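Probable aminotransferase (Pseudomonas aeruginosa, PDB 5YKR) belongs to the class-III aminotransferases, a family of pyridoxal-phosphate enzymes, carries its cofactor covalently bound to the chain and probably works as a dimer. Local coordinates at residues A67-T70 against Q76-D79; N163-Y166 against E172-V175; G181-R186 against T198-V203. All blocks are in the same frame, centred on the assembly; numbering follows the deposited sequence.

Contact 1. Residues A67-T70 against Q76-D79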
loop_
_atom_site.group_PDB
_atom_site.type_symbol
_atom_site.label_atom_id
_atom_site.label_comp_id
_atom_site.label_asym_id
_atom_site.label_seq_id
_atom_site.Cartn_x
_atom_site.Cartn_y
_atom_site.Cartn_z
ATOM N N ALA A 67 -5.608 -23.636 9.425
ATOM C CA ALA A 67 -5.849 -22.917 10.680
ATOM C C ALA A 67 -4.863 -23.322 11.792
ATOM O O ALA A 67 -5.138 -23.081 12.956
ATOM C CB ALA A 67 -7.293 -23.123 11.166
ATOM N N ARG A 68 -3.721 -23.894 11.446
ATOM C CA ARG A 68 -2.718 -24.331 12.411
ATOM C C ARG A 68 -1.484 -23.483 12.318
ATOM O O ARG A 68 -0.989 -23.207 11.219
ATOM C CB ARG A 68 -2.367 -25.811 12.190
ATOM C CG ARG A 68 -3.534 -26.732 12.555
ATOM C CD ARG A 68 -3.234 -28.233 12.400
ATOM N NE ARG A 68 -2.433 -28.779 13.495
ATOM C CZ ARG A 68 -1.948 -30.024 13.556
ATOM N NH1 ARG A 68 -2.147 -30.913 12.584
ATOM N NH2 ARG A 68 -1.237 -30.381 14.611
ATOM N N VAL A 69 -0.982 -23.041 13.451
ATOM C CA VAL A 69 0.265 -22.259 13.538
ATOM C C VAL A 69 1.201 -22.940 14.530
ATOM O O VAL A 69 0.724 -23.349 15.585
ATOM C CB VAL A 69 -0.047 -20.834 13.995
ATOM C CG1 VAL A 69 1.230 -20.004 14.261
ATOM C CG2 VAL A 69 -0.907 -20.161 12.962
ATOM N N THR A 70 2.484 -23.003 14.220
ATOM C CA THR A 70 3.501 -23.455 15.147
ATOM C C THR A 70 4.510 -22.342 15.331
ATOM O O THR A 70 4.985 -21.776 14.346
ATOM C CB THR A 70 4.222 -24.718 14.629
ATOM O OG1 THR A 70 3.277 -25.753 14.362
ATOM C CG2 THR A 70 5.240 -25.207 15.612
ATOM N N GLN A 76 1.940 -25.132 19.501
ATOM C CA GLN A 76 0.979 -25.250 18.399
ATOM C C GLN A 76 -0.296 -24.560 18.772
ATOM O O GLN A 76 -0.738 -24.645 19.909
ATOM C CB GLN A 76 0.723 -26.717 18.035
ATOM C CG GLN A 76 1.963 -27.366 17.445
ATOM C CD GLN A 76 1.697 -28.720 16.804
ATOM O OE1 GLN A 76 0.701 -28.947 16.093
ATOM N NE2 GLN A 76 2.598 -29.642 17.081
ATOM N N TYR A 77 -0.939 -23.922 17.792
ATOM C CA TYR A 77 -2.145 -23.159 17.984
ATOM C C TYR A 77 -3.161 -23.486 16.903
ATOM O O TYR A 77 -2.772 -23.796 15.763
ATOM C CB TYR A 77 -1.856 -21.640 17.901
ATOM C CG TYR A 77 -0.731 -21.168 18.789
ATOM C CD1 TYR A 77 0.579 -21.302 18.391
ATOM C CD2 TYR A 77 -0.978 -20.636 20.053
ATOM C CE1 TYR A 77 1.636 -20.947 19.230
ATOM C CE2 TYR A 77 0.052 -20.208 20.865
ATOM C CZ TYR A 77 1.368 -20.371 20.461
ATOM O OH TYR A 77 2.366 -19.960 21.327
ATOM N N VAL A 78 -4.440 -23.376 17.254
ATOM C CA VAL A 78 -5.490 -23.181 16.278
ATOM C C VAL A 78 -5.685 -21.657 16.157
ATOM O O VAL A 78 -5.702 -20.903 17.141
ATOM C CB VAL A 78 -6.841 -23.870 16.557
ATOM C CG1 VAL A 78 -7.287 -23.665 17.920
ATOM C CG2 VAL A 78 -7.914 -23.349 15.632
ATOM N N ASP A 79 -5.751 -21.212 14.904
ATOM C CA ASP A 79 -5.746 -19.795 14.558
ATOM C C ASP A 79 -7.112 -19.340 14.120
ATOM O O ASP A 79 -7.586 -19.682 13.007
ATOM C CB ASP A 79 -4.684 -19.551 13.487
ATOM C CG ASP A 79 -4.398 -18.087 13.264
ATOM O OD1 ASP A 79 -5.076 -17.228 13.880
ATOM O OD2 ASP A 79 -3.515 -17.771 12.417
#

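Contact 2. Residues N163-Y166 against E172-V175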
loop_
_atom_site.group_PDB
_atom_site.type_symbol
_atom_site.label_atom_id
_atom_site.label_comp_id
_atom_site.label_asym_id
_atom_site.label_seq_id
_atom_site.Cartn_x
_atom_site.Cartn_y
_atom_site.Cartn_z
ATOM N N ASN A 163 -19.224 7.463 13.203
ATOM C CA ASN A 163 -18.426 7.484 14.422
ATOM C C ASN A 163 -17.965 6.039 14.748
ATOM O O ASN A 163 -18.769 5.087 14.671
ATOM C CB ASN A 163 -19.250 8.101 15.573
ATOM C CG ASN A 163 -18.411 8.459 16.784
ATOM O OD1 ASN A 163 -17.227 8.796 16.688
ATOM N ND2 ASN A 163 -19.023 8.274 17.989
ATOM N N CYS A 164 -16.701 5.915 15.097
ATOM C CA CYS A 164 -16.033 4.640 15.416
ATOM C C CYS A 164 -15.924 3.693 14.229
ATOM O O CYS A 164 -15.746 2.489 14.406
ATOM C CB CYS A 164 -16.656 3.943 16.646
ATOM S SG CYS A 164 -16.700 4.995 18.093
ATOM N N ASN A 165 -15.853 4.286 13.031
ATOM C CA ASN A 165 -15.477 3.581 11.824
ATOM C C ASN A 165 -14.042 3.047 11.905
ATOM O O ASN A 165 -13.220 3.515 12.712
ATOM C CB ASN A 165 -15.537 4.525 10.610
ATOM C CG ASN A 165 -14.431 5.573 10.595
ATOM O OD1 ASN A 165 -13.302 5.246 10.282
ATOM N ND2 ASN A 165 -14.753 6.832 10.958
ATOM N N TYR A 166 -13.718 2.134 10.991
ATOM C CA TYR A 166 -12.296 2.003 10.569
ATOM C C TYR A 166 -12.275 1.676 9.102
ATOM O O TYR A 166 -12.942 0.738 8.659
ATOM C CB TYR A 166 -11.479 0.955 11.351
ATOM C CG TYR A 166 -9.989 0.990 11.017
ATOM C CD1 TYR A 166 -9.245 2.088 11.379
ATOM C CD2 TYR A 166 -9.344 -0.037 10.342
ATOM C CE1 TYR A 166 -7.905 2.195 11.095
ATOM C CE2 TYR A 166 -7.960 0.057 10.060
ATOM C CZ TYR A 166 -7.264 1.194 10.458
ATOM O OH TYR A 166 -5.894 1.342 10.202
ATOM N N GLU A 172 -8.801 11.489 6.648
ATOM C CA GLU A 172 -10.101 12.178 6.760
ATOM C C GLU A 172 -11.107 11.416 7.617
ATOM O O GLU A 172 -12.069 12.016 8.105
ATOM C CB GLU A 172 -10.783 12.411 5.405
ATOM C CG GLU A 172 -10.010 13.081 4.358
ATOM C CD GLU A 172 -9.425 12.041 3.442
ATOM O OE1 GLU A 172 -8.551 11.312 3.965
ATOM O OE2 GLU A 172 -9.834 11.950 2.254
ATOM N N SER A 173 -10.906 10.103 7.779
ATOM C CA SER A 173 -11.820 9.309 8.581
ATOM C C SER A 173 -11.502 9.271 10.062
ATOM O O SER A 173 -12.284 8.723 10.844
ATOM C CB SER A 173 -11.838 7.831 8.084
ATOM O OG SER A 173 -10.621 7.130 8.393
ATOM N N GLN A 174 -10.346 9.824 10.449
ATOM C CA GLN A 174 -9.782 9.648 11.805
ATOM C C GLN A 174 -10.361 10.720 12.749
ATOM O O GLN A 174 -9.649 11.566 13.281
ATOM C CB GLN A 174 -8.273 9.700 11.798
ATOM C CG GLN A 174 -7.587 8.738 10.827
ATOM C CD GLN A 174 -7.521 7.301 11.256
ATOM O OE1 GLN A 174 -8.198 6.890 12.234
ATOM N NE2 GLN A 174 -6.686 6.500 10.560
ATOM N N VAL A 175 -11.666 10.593 12.994
ATOM C CA VAL A 175 -12.443 11.534 13.798
ATOM C C VAL A 175 -13.336 10.749 14.745
ATOM O O VAL A 175 -13.619 9.568 14.510
ATOM C CB VAL A 175 -13.290 12.506 12.962
ATOM C CG1 VAL A 175 -12.396 13.494 12.216
ATOM C CG2 VAL A 175 -14.199 11.758 12.022
HETATM O O HOH W 1 -14.254 7.279 15.786
HETATM O O HOH W 2 -4.842 4.019 10.619
#

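Contact 3. Residues G181-R186 against T198-V203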
loop_
_atom_site.group_PDB
_atom_site.type_symbol
_atom_site.label_atom_id
_atom_site.label_comp_id
_atom_site.label_asym_id
_atom_site.label_seq_id
_atom_site.Cartn_x
_atom_site.Cartn_y
_atom_site.Cartn_z
ATOM N N GLY A 181 -20.619 16.319 21.460
ATOM C CA GLY A 181 -21.107 16.039 20.125
ATOM C C GLY A 181 -20.353 16.754 19.028
ATOM O O GLY A 181 -20.832 16.849 17.904
ATOM N N ARG A 182 -19.155 17.258 19.352
ATOM C CA ARG A 182 -18.309 17.935 18.382
ATOM C C ARG A 182 -17.429 16.889 17.713
ATOM O O ARG A 182 -16.952 15.946 18.360
ATOM C CB ARG A 182 -17.395 18.931 19.064
ATOM C CG ARG A 182 -16.621 19.812 18.138
ATOM C CD ARG A 182 -15.783 20.873 18.882
ATOM N NE ARG A 182 -15.276 21.826 17.904
ATOM C CZ ARG A 182 -15.822 23.021 17.643
ATOM N NH1 ARG A 182 -16.880 23.537 18.352
ATOM N NH2 ARG A 182 -15.266 23.765 16.692
ATOM N N MET A 183 -17.206 17.058 16.399
ATOM C CA MET A 183 -16.253 16.214 15.679
ATOM C C MET A 183 -14.847 16.651 15.996
ATOM O O MET A 183 -14.480 17.815 15.725
ATOM C CB MET A 183 -16.531 16.355 14.183
ATOM C CG MET A 183 -15.609 15.491 13.332
ATOM S SD MET A 183 -15.843 15.674 11.570
ATOM C CE MET A 183 -15.268 17.365 11.279
ATOM N N VAL A 184 -14.052 15.734 16.529
ATOM C CA VAL A 184 -12.680 15.989 16.929
ATOM C C VAL A 184 -11.781 14.860 16.405
ATOM O O VAL A 184 -12.293 13.809 15.978
ATOM C CB VAL A 184 -12.543 16.108 18.484
ATOM C CG1 VAL A 184 -13.373 17.273 19.008
ATOM C CG2 VAL A 184 -12.839 14.834 19.211
ATOM N N PRO A 185 -10.468 15.066 16.407
ATOM C CA PRO A 185 -9.577 13.983 15.972
ATOM C C PRO A 185 -9.796 12.715 16.834
ATOM O O PRO A 185 -10.054 12.788 18.028
ATOM C CB PRO A 185 -8.202 14.560 16.191
ATOM C CG PRO A 185 -8.409 16.012 15.960
ATOM C CD PRO A 185 -9.720 16.291 16.651
ATOM N N ARG A 186 -9.711 11.545 16.198
ATOM C CA ARG A 186 -9.880 10.262 16.908
ATOM C C ARG A 186 -8.811 10.163 17.996
ATOM O O ARG A 186 -7.659 10.577 17.764
ATOM C CB ARG A 186 -9.732 9.081 15.895
ATOM C CG ARG A 186 -10.437 7.870 16.399
ATOM C CD ARG A 186 -10.263 6.643 15.643
ATOM N NE ARG A 186 -10.307 6.664 14.192
ATOM C CZ ARG A 186 -11.251 6.127 13.435
ATOM N NH1 ARG A 186 -12.453 5.908 13.916
ATOM N NH2 ARG A 186 -10.973 5.832 12.153
ATOM N N THR A 198 -12.899 20.810 7.403
ATOM C CA THR A 198 -12.862 21.096 5.986
ATOM C C THR A 198 -13.005 19.869 5.091
ATOM O O THR A 198 -13.298 20.002 3.914
ATOM C CB THR A 198 -11.581 21.862 5.586
ATOM O OG1 THR A 198 -10.468 20.973 5.547
ATOM C CG2 THR A 198 -11.300 23.039 6.548
ATOM N N THR A 199 -12.780 18.666 5.647
ATOM C CA THR A 199 -12.791 17.427 4.868
ATOM C C THR A 199 -13.909 16.454 5.175
ATOM O O THR A 199 -14.186 15.575 4.356
ATOM C CB THR A 199 -11.478 16.642 5.077
ATOM O OG1 THR A 199 -11.308 16.334 6.450
ATOM C CG2 THR A 199 -10.279 17.482 4.653
ATOM N N THR A 200 -14.536 16.567 6.343
ATOM C CA THR A 200 -15.313 15.486 6.893
ATOM C C THR A 200 -16.576 15.980 7.589
ATOM O O THR A 200 -16.546 17.004 8.283
ATOM C CB THR A 200 -14.452 14.695 7.916
ATOM O OG1 THR A 200 -13.158 14.428 7.363
ATOM C CG2 THR A 200 -15.121 13.446 8.424
ATOM N N ARG A 201 -17.668 15.222 7.391
ATOM C CA ARG A 201 -18.877 15.342 8.205
ATOM C C ARG A 201 -19.074 14.002 8.906
ATOM O O ARG A 201 -19.006 12.942 8.283
ATOM C CB ARG A 201 -20.089 15.793 7.423
ATOM C CG ARG A 201 -19.968 17.208 6.873
ATOM C CD ARG A 201 -21.250 17.639 6.133
ATOM N NE ARG A 201 -21.151 19.001 5.591
ATOM C CZ ARG A 201 -21.246 20.097 6.337
ATOM N NH1 ARG A 201 -21.512 20.026 7.656
ATOM N NH2 ARG A 201 -21.108 21.265 5.782
ATOM N N LEU A 202 -19.238 14.039 10.213
ATOM C CA LEU A 202 -19.383 12.835 11.038
ATOM C C LEU A 202 -20.823 12.646 11.467
ATOM O O LEU A 202 -21.505 13.603 11.867
ATOM C CB LEU A 202 -18.479 12.945 12.233
ATOM C CG LEU A 202 -18.376 11.729 13.135
ATOM C CD1 LEU A 202 -17.818 10.516 12.376
ATOM C CD2 LEU A 202 -17.554 12.003 14.425
ATOM N N VAL A 203 -21.296 11.416 11.377
ATOM C CA VAL A 203 -22.621 11.002 11.795
ATOM C C VAL A 203 -22.531 9.706 12.576
ATOM O O VAL A 203 -21.568 8.954 12.393
ATOM C CB VAL A 203 -23.516 10.836 10.519
ATOM C CG1 VAL A 203 -24.925 10.564 10.845
ATOM C CG2 VAL A 203 -23.422 12.074 9.603
#

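Contact 1. Residues A67-T70 against Q76-D79
Arg68 and Gln76 both carry CG opposite their own carbonyl carbon (chi1 -69° in Arg68); beyond it Gln76 runs extended, while Arg68 turns at chi3 (78°). The bend turns the guanidinium so that Arg68 NH2 faces Gln76 OE1 at 2.8 Å, the glutamine reaching over from the neighbouring strand; the two side chains cross at a slant. The donor lies in the plane of the amide carbonyl, but the oxygen stands off the guanidinium plane and the N-H aims at it with an angle of only 131°, a bent bond between two exposed residues. Thr70, facing Gln76 in the register, lies alongside it with OG1 3.7 Å from Gln76 CG. The face bearing Val69 and Tyr77 is buried. There Val69 CG2 sits 3.6 Å from Asp79 OD2, an oxygen held by His91, and Leu110 of the second subunit packs on the same valine; Tyr77 OH bonds to Asp71. The backbones are joined by Tyr77 N to Val69 O (2.8 Å), Val69 N to Tyr77 O (3.0 Å) and Asp79 N to Ala67 O (2.8 Å). This is an antiparallel beta hairpin, whose arms, 68-71 and 76-79, form the two inner strands of a four-stranded mixed sheet.

Contact 2. Residues N163-Y166 against E172-V175
Asn165 reaches across to Ser173, and its side chain can be followed atom by atom. CB leaves the main chain in the direction of 172-175, and chi1 of 71° sets CG between the backbone N and the carbonyl carbon, 3.8 Å from Ser173 O. The amide then splits its duties. Asn165 OD1 lies 3.7 Å from Ser173 CB and accepts a hydrogen bond from Arg186, whereas Asn165 ND2 donates to Ser173 O at 3.1 Å. That bond is nearly straight (168° at the hydrogen); the carbonyl oxygen lies in the amide plane, and the nitrogen comes in on one of its lone pairs. ND2 also bonds to Phe162 O, so partners on both oxygen and nitrogen fix the flip of the buried amide. Both segments belong to the loop between strands 158-162 and 175-177, at the end of one of the parallel strands in the seven-stranded central sheet, the core of the fold-type I aminotransferase architecture. Gln174 is the centre of an inverse gamma turn here, which brings Val175 N back to Ser173 O in a weak bond, making this oxygen an acceptor twice over. Ser173 OG turns instead to Val170 O. Further along, a water bridges the backbones: it accepts from Cys164 N at 2.9 Å and donates to Val175 O at 2.7 Å. Asn163, beside it, bonds through OD1 to Phe177 N and through ND2 to Glu204. A second water lies in the plane of the Tyr166 ring, 2.9 Å from Tyr166 OH, and takes a weak bond from Gln174 NE2, whose companion OE1 accepts from Arg186. His322 of the second subunit meets the Tyr166 ring with the planes inclined at about 40°.

Contact 3. Residues G181-R186 against T198-V203
This is a van der Waals contact between two sheets, largely apolar, made by one methionine of the small hairpin strand 183-185 laid against the edge strand 200-203 of the central sheet. No hydrogen bond links the two segments, and the nearest CA atoms, those of Met183 and Leu202, are 6.5 Å apart. Met183 spans the gap by staying extended through chi1 and chi2 (-179° and -177°); a bend at chi3 of 68° then turns its methyl group to the carbonyl oxygen of Thr200, with Met183 CE 3.3 Å from Thr200 O. Just behind it, Met183 SD lies 3.6 Å from Thr200 O and touches Thr200 CG2 and Leu202 CB, each at 3.9 Å, so it rests against two residues on the same face of the strand. Met183 CG adds looser touches to Leu202 CB and CD2, at 4.0 and 4.1 Å. Thr200 offers its methyl branch to the methionine while OG1 bonds to Glu172 O. Val175, from the partner strand of the hairpin, packs against both Met183 and Leu202. Strand 158-162 lies next to 200-203 in the sheet, with Val161 touching Thr200 and Leu202, while on the other face Val203 packs against helix 208-215.

Along the chain the three contacts follow one another without interleaving, all within the class-III aminotransferase part of the sequence. Contact 1 stands apart: its centre is 33 Å from that of contact 2 and 41 Å from that of contact 3, on the opposite side of the chain's centre, in a separate four-stranded sheet. Contacts 2 and 3 are neighbours, their centres 8 Å apart, and they meet directly, through probable hydrogen bonds between Glu172 and Thr200 and between Gln174 and Arg186. Together they tie the loop after strand 158-162 and the two-stranded sheet 175-177/183-185 to the edge of the central sheet. Each contact also has residues that touch the second subunit, so the dimer reaches both regions.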